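Local atomic coordinates of small S protein (Podospora anserina, PDB entry 2WVO), a protein that enforces heterokaryon incompatibility in a filamentous fungus, triggering a lethal reaction when it meets the prion form [het-s] in fused, incompatible cells. Residues A[2-8]-A[88-92]; A[19-24]-A[142-146]. One frame throughout, in Å; residues are numbered along the deposited sequence.

How the contacts relate
Both contacts tie an early helix to a part of the chain far along the sequence, and along the chain their segments alternate. Helices 3-9 and 14-23 are consecutive: contact 1 lays the first against helix 75-104, contact 2 sets the end of the second against the loop 142-146. Their centres are about 10 Å apart, on the same side of the chain's centre, and they touch. I7 CD1 of contact 1 lies 3.6 Å from both N20 OD1 and K145 NZ of contact 2, while L88 CD1 and F91 CD1 approach C24 SG and C24 CB, each at 3.7 Å. Contact 1 also reaches the second subunit; contact 2 stays within its own chain.

Contact 1 (A[2-8]-A[88-92]); sequences SEPFEIV and LLLFE
Residues 3-8 belong to the first helix, 3-9, and 88-92 to the long helix 75-104. Their axes come within 8.1 Å and run nearly antiparallel (150°, signed crossing -150°), with P4 opposite L88 (CA-CA 5.3 Å). Proline suits this first helical turn, where its missing amide hydrogen costs no helical bond, and its compact ring permits close approach: P4 CB lies 3.2 Å from L88 O, P4 CG 4.1 Å from F91 CB. E92, t at chi1 and p at chi2, bends back toward the start of helix 3-9. Its OE1 sits 3.1 Å from S2 CA and accepts a weak hydrogen bond from F5 N (3.3 Å), an acceptor for an amide of the first turn. F5, t at chi1, carries its ring away from segment 88-92, its edge beside E92 CG. V8 (t) packs CG2 against L88 CB (3.5 Å) and L89 CD1 (4.0 Å); I7 (m) meets L88 CD2 through CG2 at 3.9 Å. On the dimer side, F5 stacks on F5 of the second subunit, and L89 and E92 pack against E92 and L89 of that subunit. This is an antiparallel helix pair of the mainly helical HeLo domain, one face of which forms part of the homodimer interface.

Contact 2 (A[19-24]-A[142-146]); sequences NNCVAC and LAKKT
Segment 19-24, the C-terminal part of helix 14-23 with the residue that follows, lies beside an extended connection, 142-146, which in this HeLo domain leads from helix 120-136 into strand 148-150. Residues 142-144 keep polyproline-II-like angles (phi -48° to -66°, psi 131° to 149°); K145 and T146 open toward beta values, phi near -100°. The two segments run in the same sense, N20 facing L142 (CA-CA 7.5 Å) and C24 facing K145 (7.4 Å). Between these points A143 and K144 bow outward, so L142 and K145 supply the side chains that meet the helix. L142, m at chi1 and p at chi2, brings CD2 to 3.8 Å from A23 CB and 3.4 Å from N19 O; the small alanine lets leucine and lysine lie close to the helix surface. K145 (m at chi1, p at chi4) runs its aliphatic chain past the helix end, CD 3.8 Å from A23 O and CE 4.0 Å from C24 SG. Lysine thus combines apolar length with a polar tip. N20, with chi1 m and chi2 -76°, works at both ends of its amide: its ND2 donates to G16 O one turn back in the helix, and its OD1 accepts a 2.9 Å hydrogen bond from K145 NZ.

Contact 1 (A[2-8]-A[88-92])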
loop_
_atom_site.group_PDB
_atom_site.type_symbol
_atom_site.label_atom_id
_atom_site.label_comp_id
_atom_site.label_asym_id
_atom_site.label_seq_id
_atom_site.Cartn_x
_atom_site.Cartn_y
_atom_site.Cartn_z
ATOM N N SER A 2 3.116 14.224 -4.792
ATOM C CA SER A 2 3.029 13.702 -6.203
ATOM C C SER A 2 4.387 13.488 -6.910
ATOM O O SER A 2 4.426 12.931 -8.023
ATOM C CB SER A 2 2.124 14.593 -7.052
ATOM O OG SER A 2 2.636 15.921 -7.126
ATOM N N GLU A 3 5.484 13.918 -6.273
ATOM C CA GLU A 3 6.841 13.729 -6.833
ATOM C C GLU A 3 7.295 12.268 -7.013
ATOM O O GLU A 3 7.851 11.949 -8.063
ATOM C CB GLU A 3 7.910 14.508 -6.053
ATOM C CG GLU A 3 8.474 15.700 -6.794
ATOM C CD GLU A 3 9.666 15.361 -7.684
ATOM O OE1 GLU A 3 9.474 14.675 -8.721
ATOM O OE2 GLU A 3 10.797 15.813 -7.360
ATOM N N PRO A 4 7.090 11.397 -5.987
ATOM C CA PRO A 4 7.450 9.976 -6.162
ATOM C C PRO A 4 6.844 9.357 -7.422
ATOM O O PRO A 4 7.543 8.642 -8.132
ATOM C CB PRO A 4 6.892 9.310 -4.893
ATOM C CG PRO A 4 6.891 10.395 -3.877
ATOM C CD PRO A 4 6.567 11.653 -4.628
ATOM N N PHE A 5 5.566 9.659 -7.684
ATOM C CA PHE A 5 4.847 9.255 -8.898
ATOM C C PHE A 5 5.561 9.683 -10.195
ATOM O O PHE A 5 5.697 8.883 -11.120
ATOM C CB PHE A 5 3.408 9.814 -8.865
ATOM C CG PHE A 5 2.494 9.242 -9.927
ATOM C CD1 PHE A 5 1.702 8.127 -9.655
ATOM C CD2 PHE A 5 2.429 9.817 -11.204
ATOM C CE1 PHE A 5 0.853 7.593 -10.631
ATOM C CE2 PHE A 5 1.590 9.282 -12.186
ATOM C CZ PHE A 5 0.798 8.176 -11.898
ATOM N N GLU A 6 6.005 10.939 -10.250
ATOM C CA GLU A 6 6.740 11.476 -11.406
ATOM C C GLU A 6 8.026 10.698 -11.678
ATOM O O GLU A 6 8.324 10.351 -12.818
ATOM C CB GLU A 6 7.131 12.941 -11.180
ATOM C CG GLU A 6 6.034 13.970 -11.273
ATOM C CD GLU A 6 6.602 15.369 -11.035
ATOM O OE1 GLU A 6 7.395 15.845 -11.901
ATOM O OE2 GLU A 6 6.284 15.970 -9.969
ATOM N N ILE A 7 8.790 10.460 -10.616
ATOM C CA ILE A 7 10.023 9.657 -10.668
ATOM C C ILE A 7 9.789 8.256 -11.244
ATOM O O ILE A 7 10.500 7.842 -12.169
ATOM C CB ILE A 7 10.696 9.578 -9.274
ATOM C CG1 ILE A 7 11.177 10.975 -8.862
ATOM C CG2 ILE A 7 11.846 8.542 -9.256
ATOM C CD1 ILE A 7 10.932 11.285 -7.402
ATOM N N VAL A 8 8.779 7.552 -10.723
ATOM C CA VAL A 8 8.411 6.223 -11.241
ATOM C C VAL A 8 7.957 6.261 -12.716
ATOM O O VAL A 8 8.184 5.303 -13.467
ATOM C CB VAL A 8 7.323 5.538 -10.372
ATOM C CG1 VAL A 8 6.922 4.170 -10.956
ATOM C CG2 VAL A 8 7.799 5.386 -8.930
ATOM N N LEU A 88 8.682 3.760 -3.747
ATOM C CA LEU A 88 8.307 5.098 -4.186
ATOM C C LEU A 88 6.778 5.300 -4.206
ATOM O O LEU A 88 6.275 6.362 -3.816
ATOM C CB LEU A 88 8.903 5.346 -5.571
ATOM C CG LEU A 88 10.086 6.274 -5.907
ATOM C CD1 LEU A 88 10.755 7.033 -4.764
ATOM C CD2 LEU A 88 11.101 5.572 -6.790
ATOM N N LEU A 89 6.057 4.278 -4.669
ATOM C CA LEU A 89 4.592 4.251 -4.675
ATOM C C LEU A 89 3.996 4.318 -3.277
ATOM O O LEU A 89 2.923 4.885 -3.063
ATOM C CB LEU A 89 4.101 2.998 -5.405
ATOM C CG LEU A 89 3.645 3.122 -6.876
ATOM C CD1 LEU A 89 4.182 4.332 -7.630
ATOM C CD2 LEU A 89 3.929 1.844 -7.642
ATOM N N LEU A 90 4.725 3.746 -2.336
ATOM C CA LEU A 90 4.420 3.793 -0.914
ATOM C C LEU A 90 4.504 5.217 -0.346
ATOM O O LEU A 90 3.650 5.641 0.432
ATOM C CB LEU A 90 5.418 2.865 -0.218
ATOM C CG LEU A 90 5.373 2.386 1.211
ATOM C CD1 LEU A 90 4.069 1.603 1.479
ATOM C CD2 LEU A 90 6.602 1.502 1.468
ATOM N N PHE A 91 5.539 5.955 -0.732
ATOM C CA PHE A 91 5.657 7.362 -0.352
ATOM C C PHE A 91 4.597 8.229 -1.035
ATOM O O PHE A 91 4.072 9.151 -0.436
ATOM C CB PHE A 91 7.068 7.895 -0.660
ATOM C CG PHE A 91 8.082 7.586 0.414
ATOM C CD1 PHE A 91 9.002 6.557 0.248
ATOM C CD2 PHE A 91 8.111 8.325 1.599
ATOM C CE1 PHE A 91 9.948 6.275 1.242
ATOM C CE2 PHE A 91 9.049 8.044 2.589
ATOM C CZ PHE A 91 9.968 7.014 2.409
ATOM N N GLU A 92 4.299 7.929 -2.293
ATOM C CA GLU A 92 3.280 8.635 -3.042
ATOM C C GLU A 92 1.919 8.546 -2.329
ATOM O O GLU A 92 1.224 9.554 -2.126
ATOM C CB GLU A 92 3.197 8.063 -4.468
ATOM C CG GLU A 92 2.048 8.640 -5.338
ATOM C CD GLU A 92 2.172 10.149 -5.610
ATOM O OE1 GLU A 92 3.291 10.711 -5.483
ATOM O OE2 GLU A 92 1.144 10.770 -5.982
#

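Contact 2 (A[19-24]-A[142-146])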
loop_
_atom_site.group_PDB
_atom_site.type_symbol
_atom_site.label_atom_id
_atom_site.label_comp_id
_atom_site.label_asym_id
_atom_site.label_seq_id
_atom_site.Cartn_x
_atom_site.Cartn_y
_atom_site.Cartn_z
ATOM N N ASN A 19 18.176 5.914 -5.225
ATOM C CA ASN A 19 18.634 7.181 -4.676
ATOM C C ASN A 19 17.491 8.148 -4.394
ATOM O O ASN A 19 17.536 8.906 -3.423
ATOM C CB ASN A 19 19.669 7.840 -5.601
ATOM C CG ASN A 19 21.005 7.114 -5.603
ATOM O OD1 ASN A 19 21.381 6.432 -4.635
ATOM N ND2 ASN A 19 21.735 7.274 -6.681
ATOM N N ASN A 20 16.474 8.123 -5.245
ATOM C CA ASN A 20 15.221 8.814 -4.949
ATOM C C ASN A 20 14.448 8.261 -3.741
ATOM O O ASN A 20 13.941 9.037 -2.956
ATOM C CB ASN A 20 14.342 8.873 -6.194
ATOM C CG ASN A 20 14.755 9.988 -7.134
ATOM O OD1 ASN A 20 14.464 11.175 -6.883
ATOM N ND2 ASN A 20 15.437 9.623 -8.226
ATOM N N CYS A 21 14.363 6.938 -3.598
ATOM C CA CYS A 21 13.809 6.290 -2.392
ATOM C C CYS A 21 14.412 6.801 -1.081
ATOM O O CYS A 21 13.700 7.126 -0.129
ATOM C CB CYS A 21 14.032 4.774 -2.437
ATOM S SG CYS A 21 12.957 3.894 -3.535
ATOM N N VAL A 22 15.733 6.841 -1.039
ATOM C CA VAL A 22 16.459 7.276 0.148
ATOM C C VAL A 22 16.180 8.756 0.446
ATOM O O VAL A 22 15.942 9.134 1.594
ATOM C CB VAL A 22 17.990 6.997 0.008
ATOM C CG1 VAL A 22 18.759 7.569 1.201
ATOM C CG2 VAL A 22 18.252 5.494 -0.126
ATOM N N ALA A 23 16.183 9.576 -0.596
ATOM C CA ALA A 23 15.978 11.008 -0.451
ATOM C C ALA A 23 14.546 11.364 -0.002
ATOM O O ALA A 23 14.331 12.420 0.590
ATOM C CB ALA A 23 16.348 11.728 -1.753
ATOM N N CYS A 24 13.589 10.479 -0.284
ATOM C CA CYS A 24 12.196 10.610 0.169
ATOM C C CYS A 24 12.032 10.752 1.687
ATOM O O CYS A 24 11.046 11.333 2.155
ATOM C CB CYS A 24 11.370 9.410 -0.288
ATOM S SG CYS A 24 10.778 9.504 -1.971
ATOM N N LEU A 142 20.098 15.021 -7.573
ATOM C CA LEU A 142 18.655 15.047 -7.320
ATOM C C LEU A 142 18.101 16.424 -6.952
ATOM O O LEU A 142 18.645 17.120 -6.086
ATOM C CB LEU A 142 18.292 14.030 -6.225
ATOM C CG LEU A 142 18.106 12.530 -6.517
ATOM C CD1 LEU A 142 19.226 11.915 -7.341
ATOM C CD2 LEU A 142 17.952 11.769 -5.210
ATOM N N ALA A 143 17.021 16.802 -7.635
ATOM C CA ALA A 143 16.265 18.008 -7.316
ATOM C C ALA A 143 15.653 17.884 -5.917
ATOM O O ALA A 143 15.331 16.779 -5.466
ATOM C CB ALA A 143 15.173 18.233 -8.359
ATOM N N LYS A 144 15.504 19.016 -5.237
ATOM C CA LYS A 144 14.956 19.037 -3.881
ATOM C C LYS A 144 13.484 18.609 -3.859
ATOM O O LYS A 144 12.717 18.904 -4.784
ATOM C CB LYS A 144 15.124 20.426 -3.257
ATOM C CG LYS A 144 14.985 20.458 -1.738
ATOM C CD LYS A 144 15.365 21.821 -1.180
ATOM C CE LYS A 144 15.094 21.916 0.315
ATOM N NZ LYS A 144 15.634 23.191 0.881
ATOM N N LYS A 145 13.109 17.896 -2.802
ATOM C CA LYS A 145 11.731 17.453 -2.607
ATOM C C LYS A 145 11.035 18.363 -1.592
ATOM O O LYS A 145 11.694 19.108 -0.857
ATOM C CB LYS A 145 11.715 15.995 -2.147
ATOM C CG LYS A 145 12.110 15.012 -3.232
ATOM C CD LYS A 145 12.926 13.854 -2.680
ATOM C CE LYS A 145 12.794 12.602 -3.538
ATOM N NZ LYS A 145 13.101 12.804 -4.979
ATOM N N THR A 146 9.707 18.307 -1.555
ATOM C CA THR A 146 8.932 19.182 -0.670
ATOM C C THR A 146 8.477 18.479 0.625
ATOM O O THR A 146 8.141 17.287 0.627
ATOM C CB THR A 146 7.724 19.826 -1.403
ATOM O OG1 THR A 146 6.746 18.822 -1.683
ATOM C CG2 THR A 146 8.166 20.465 -2.724
#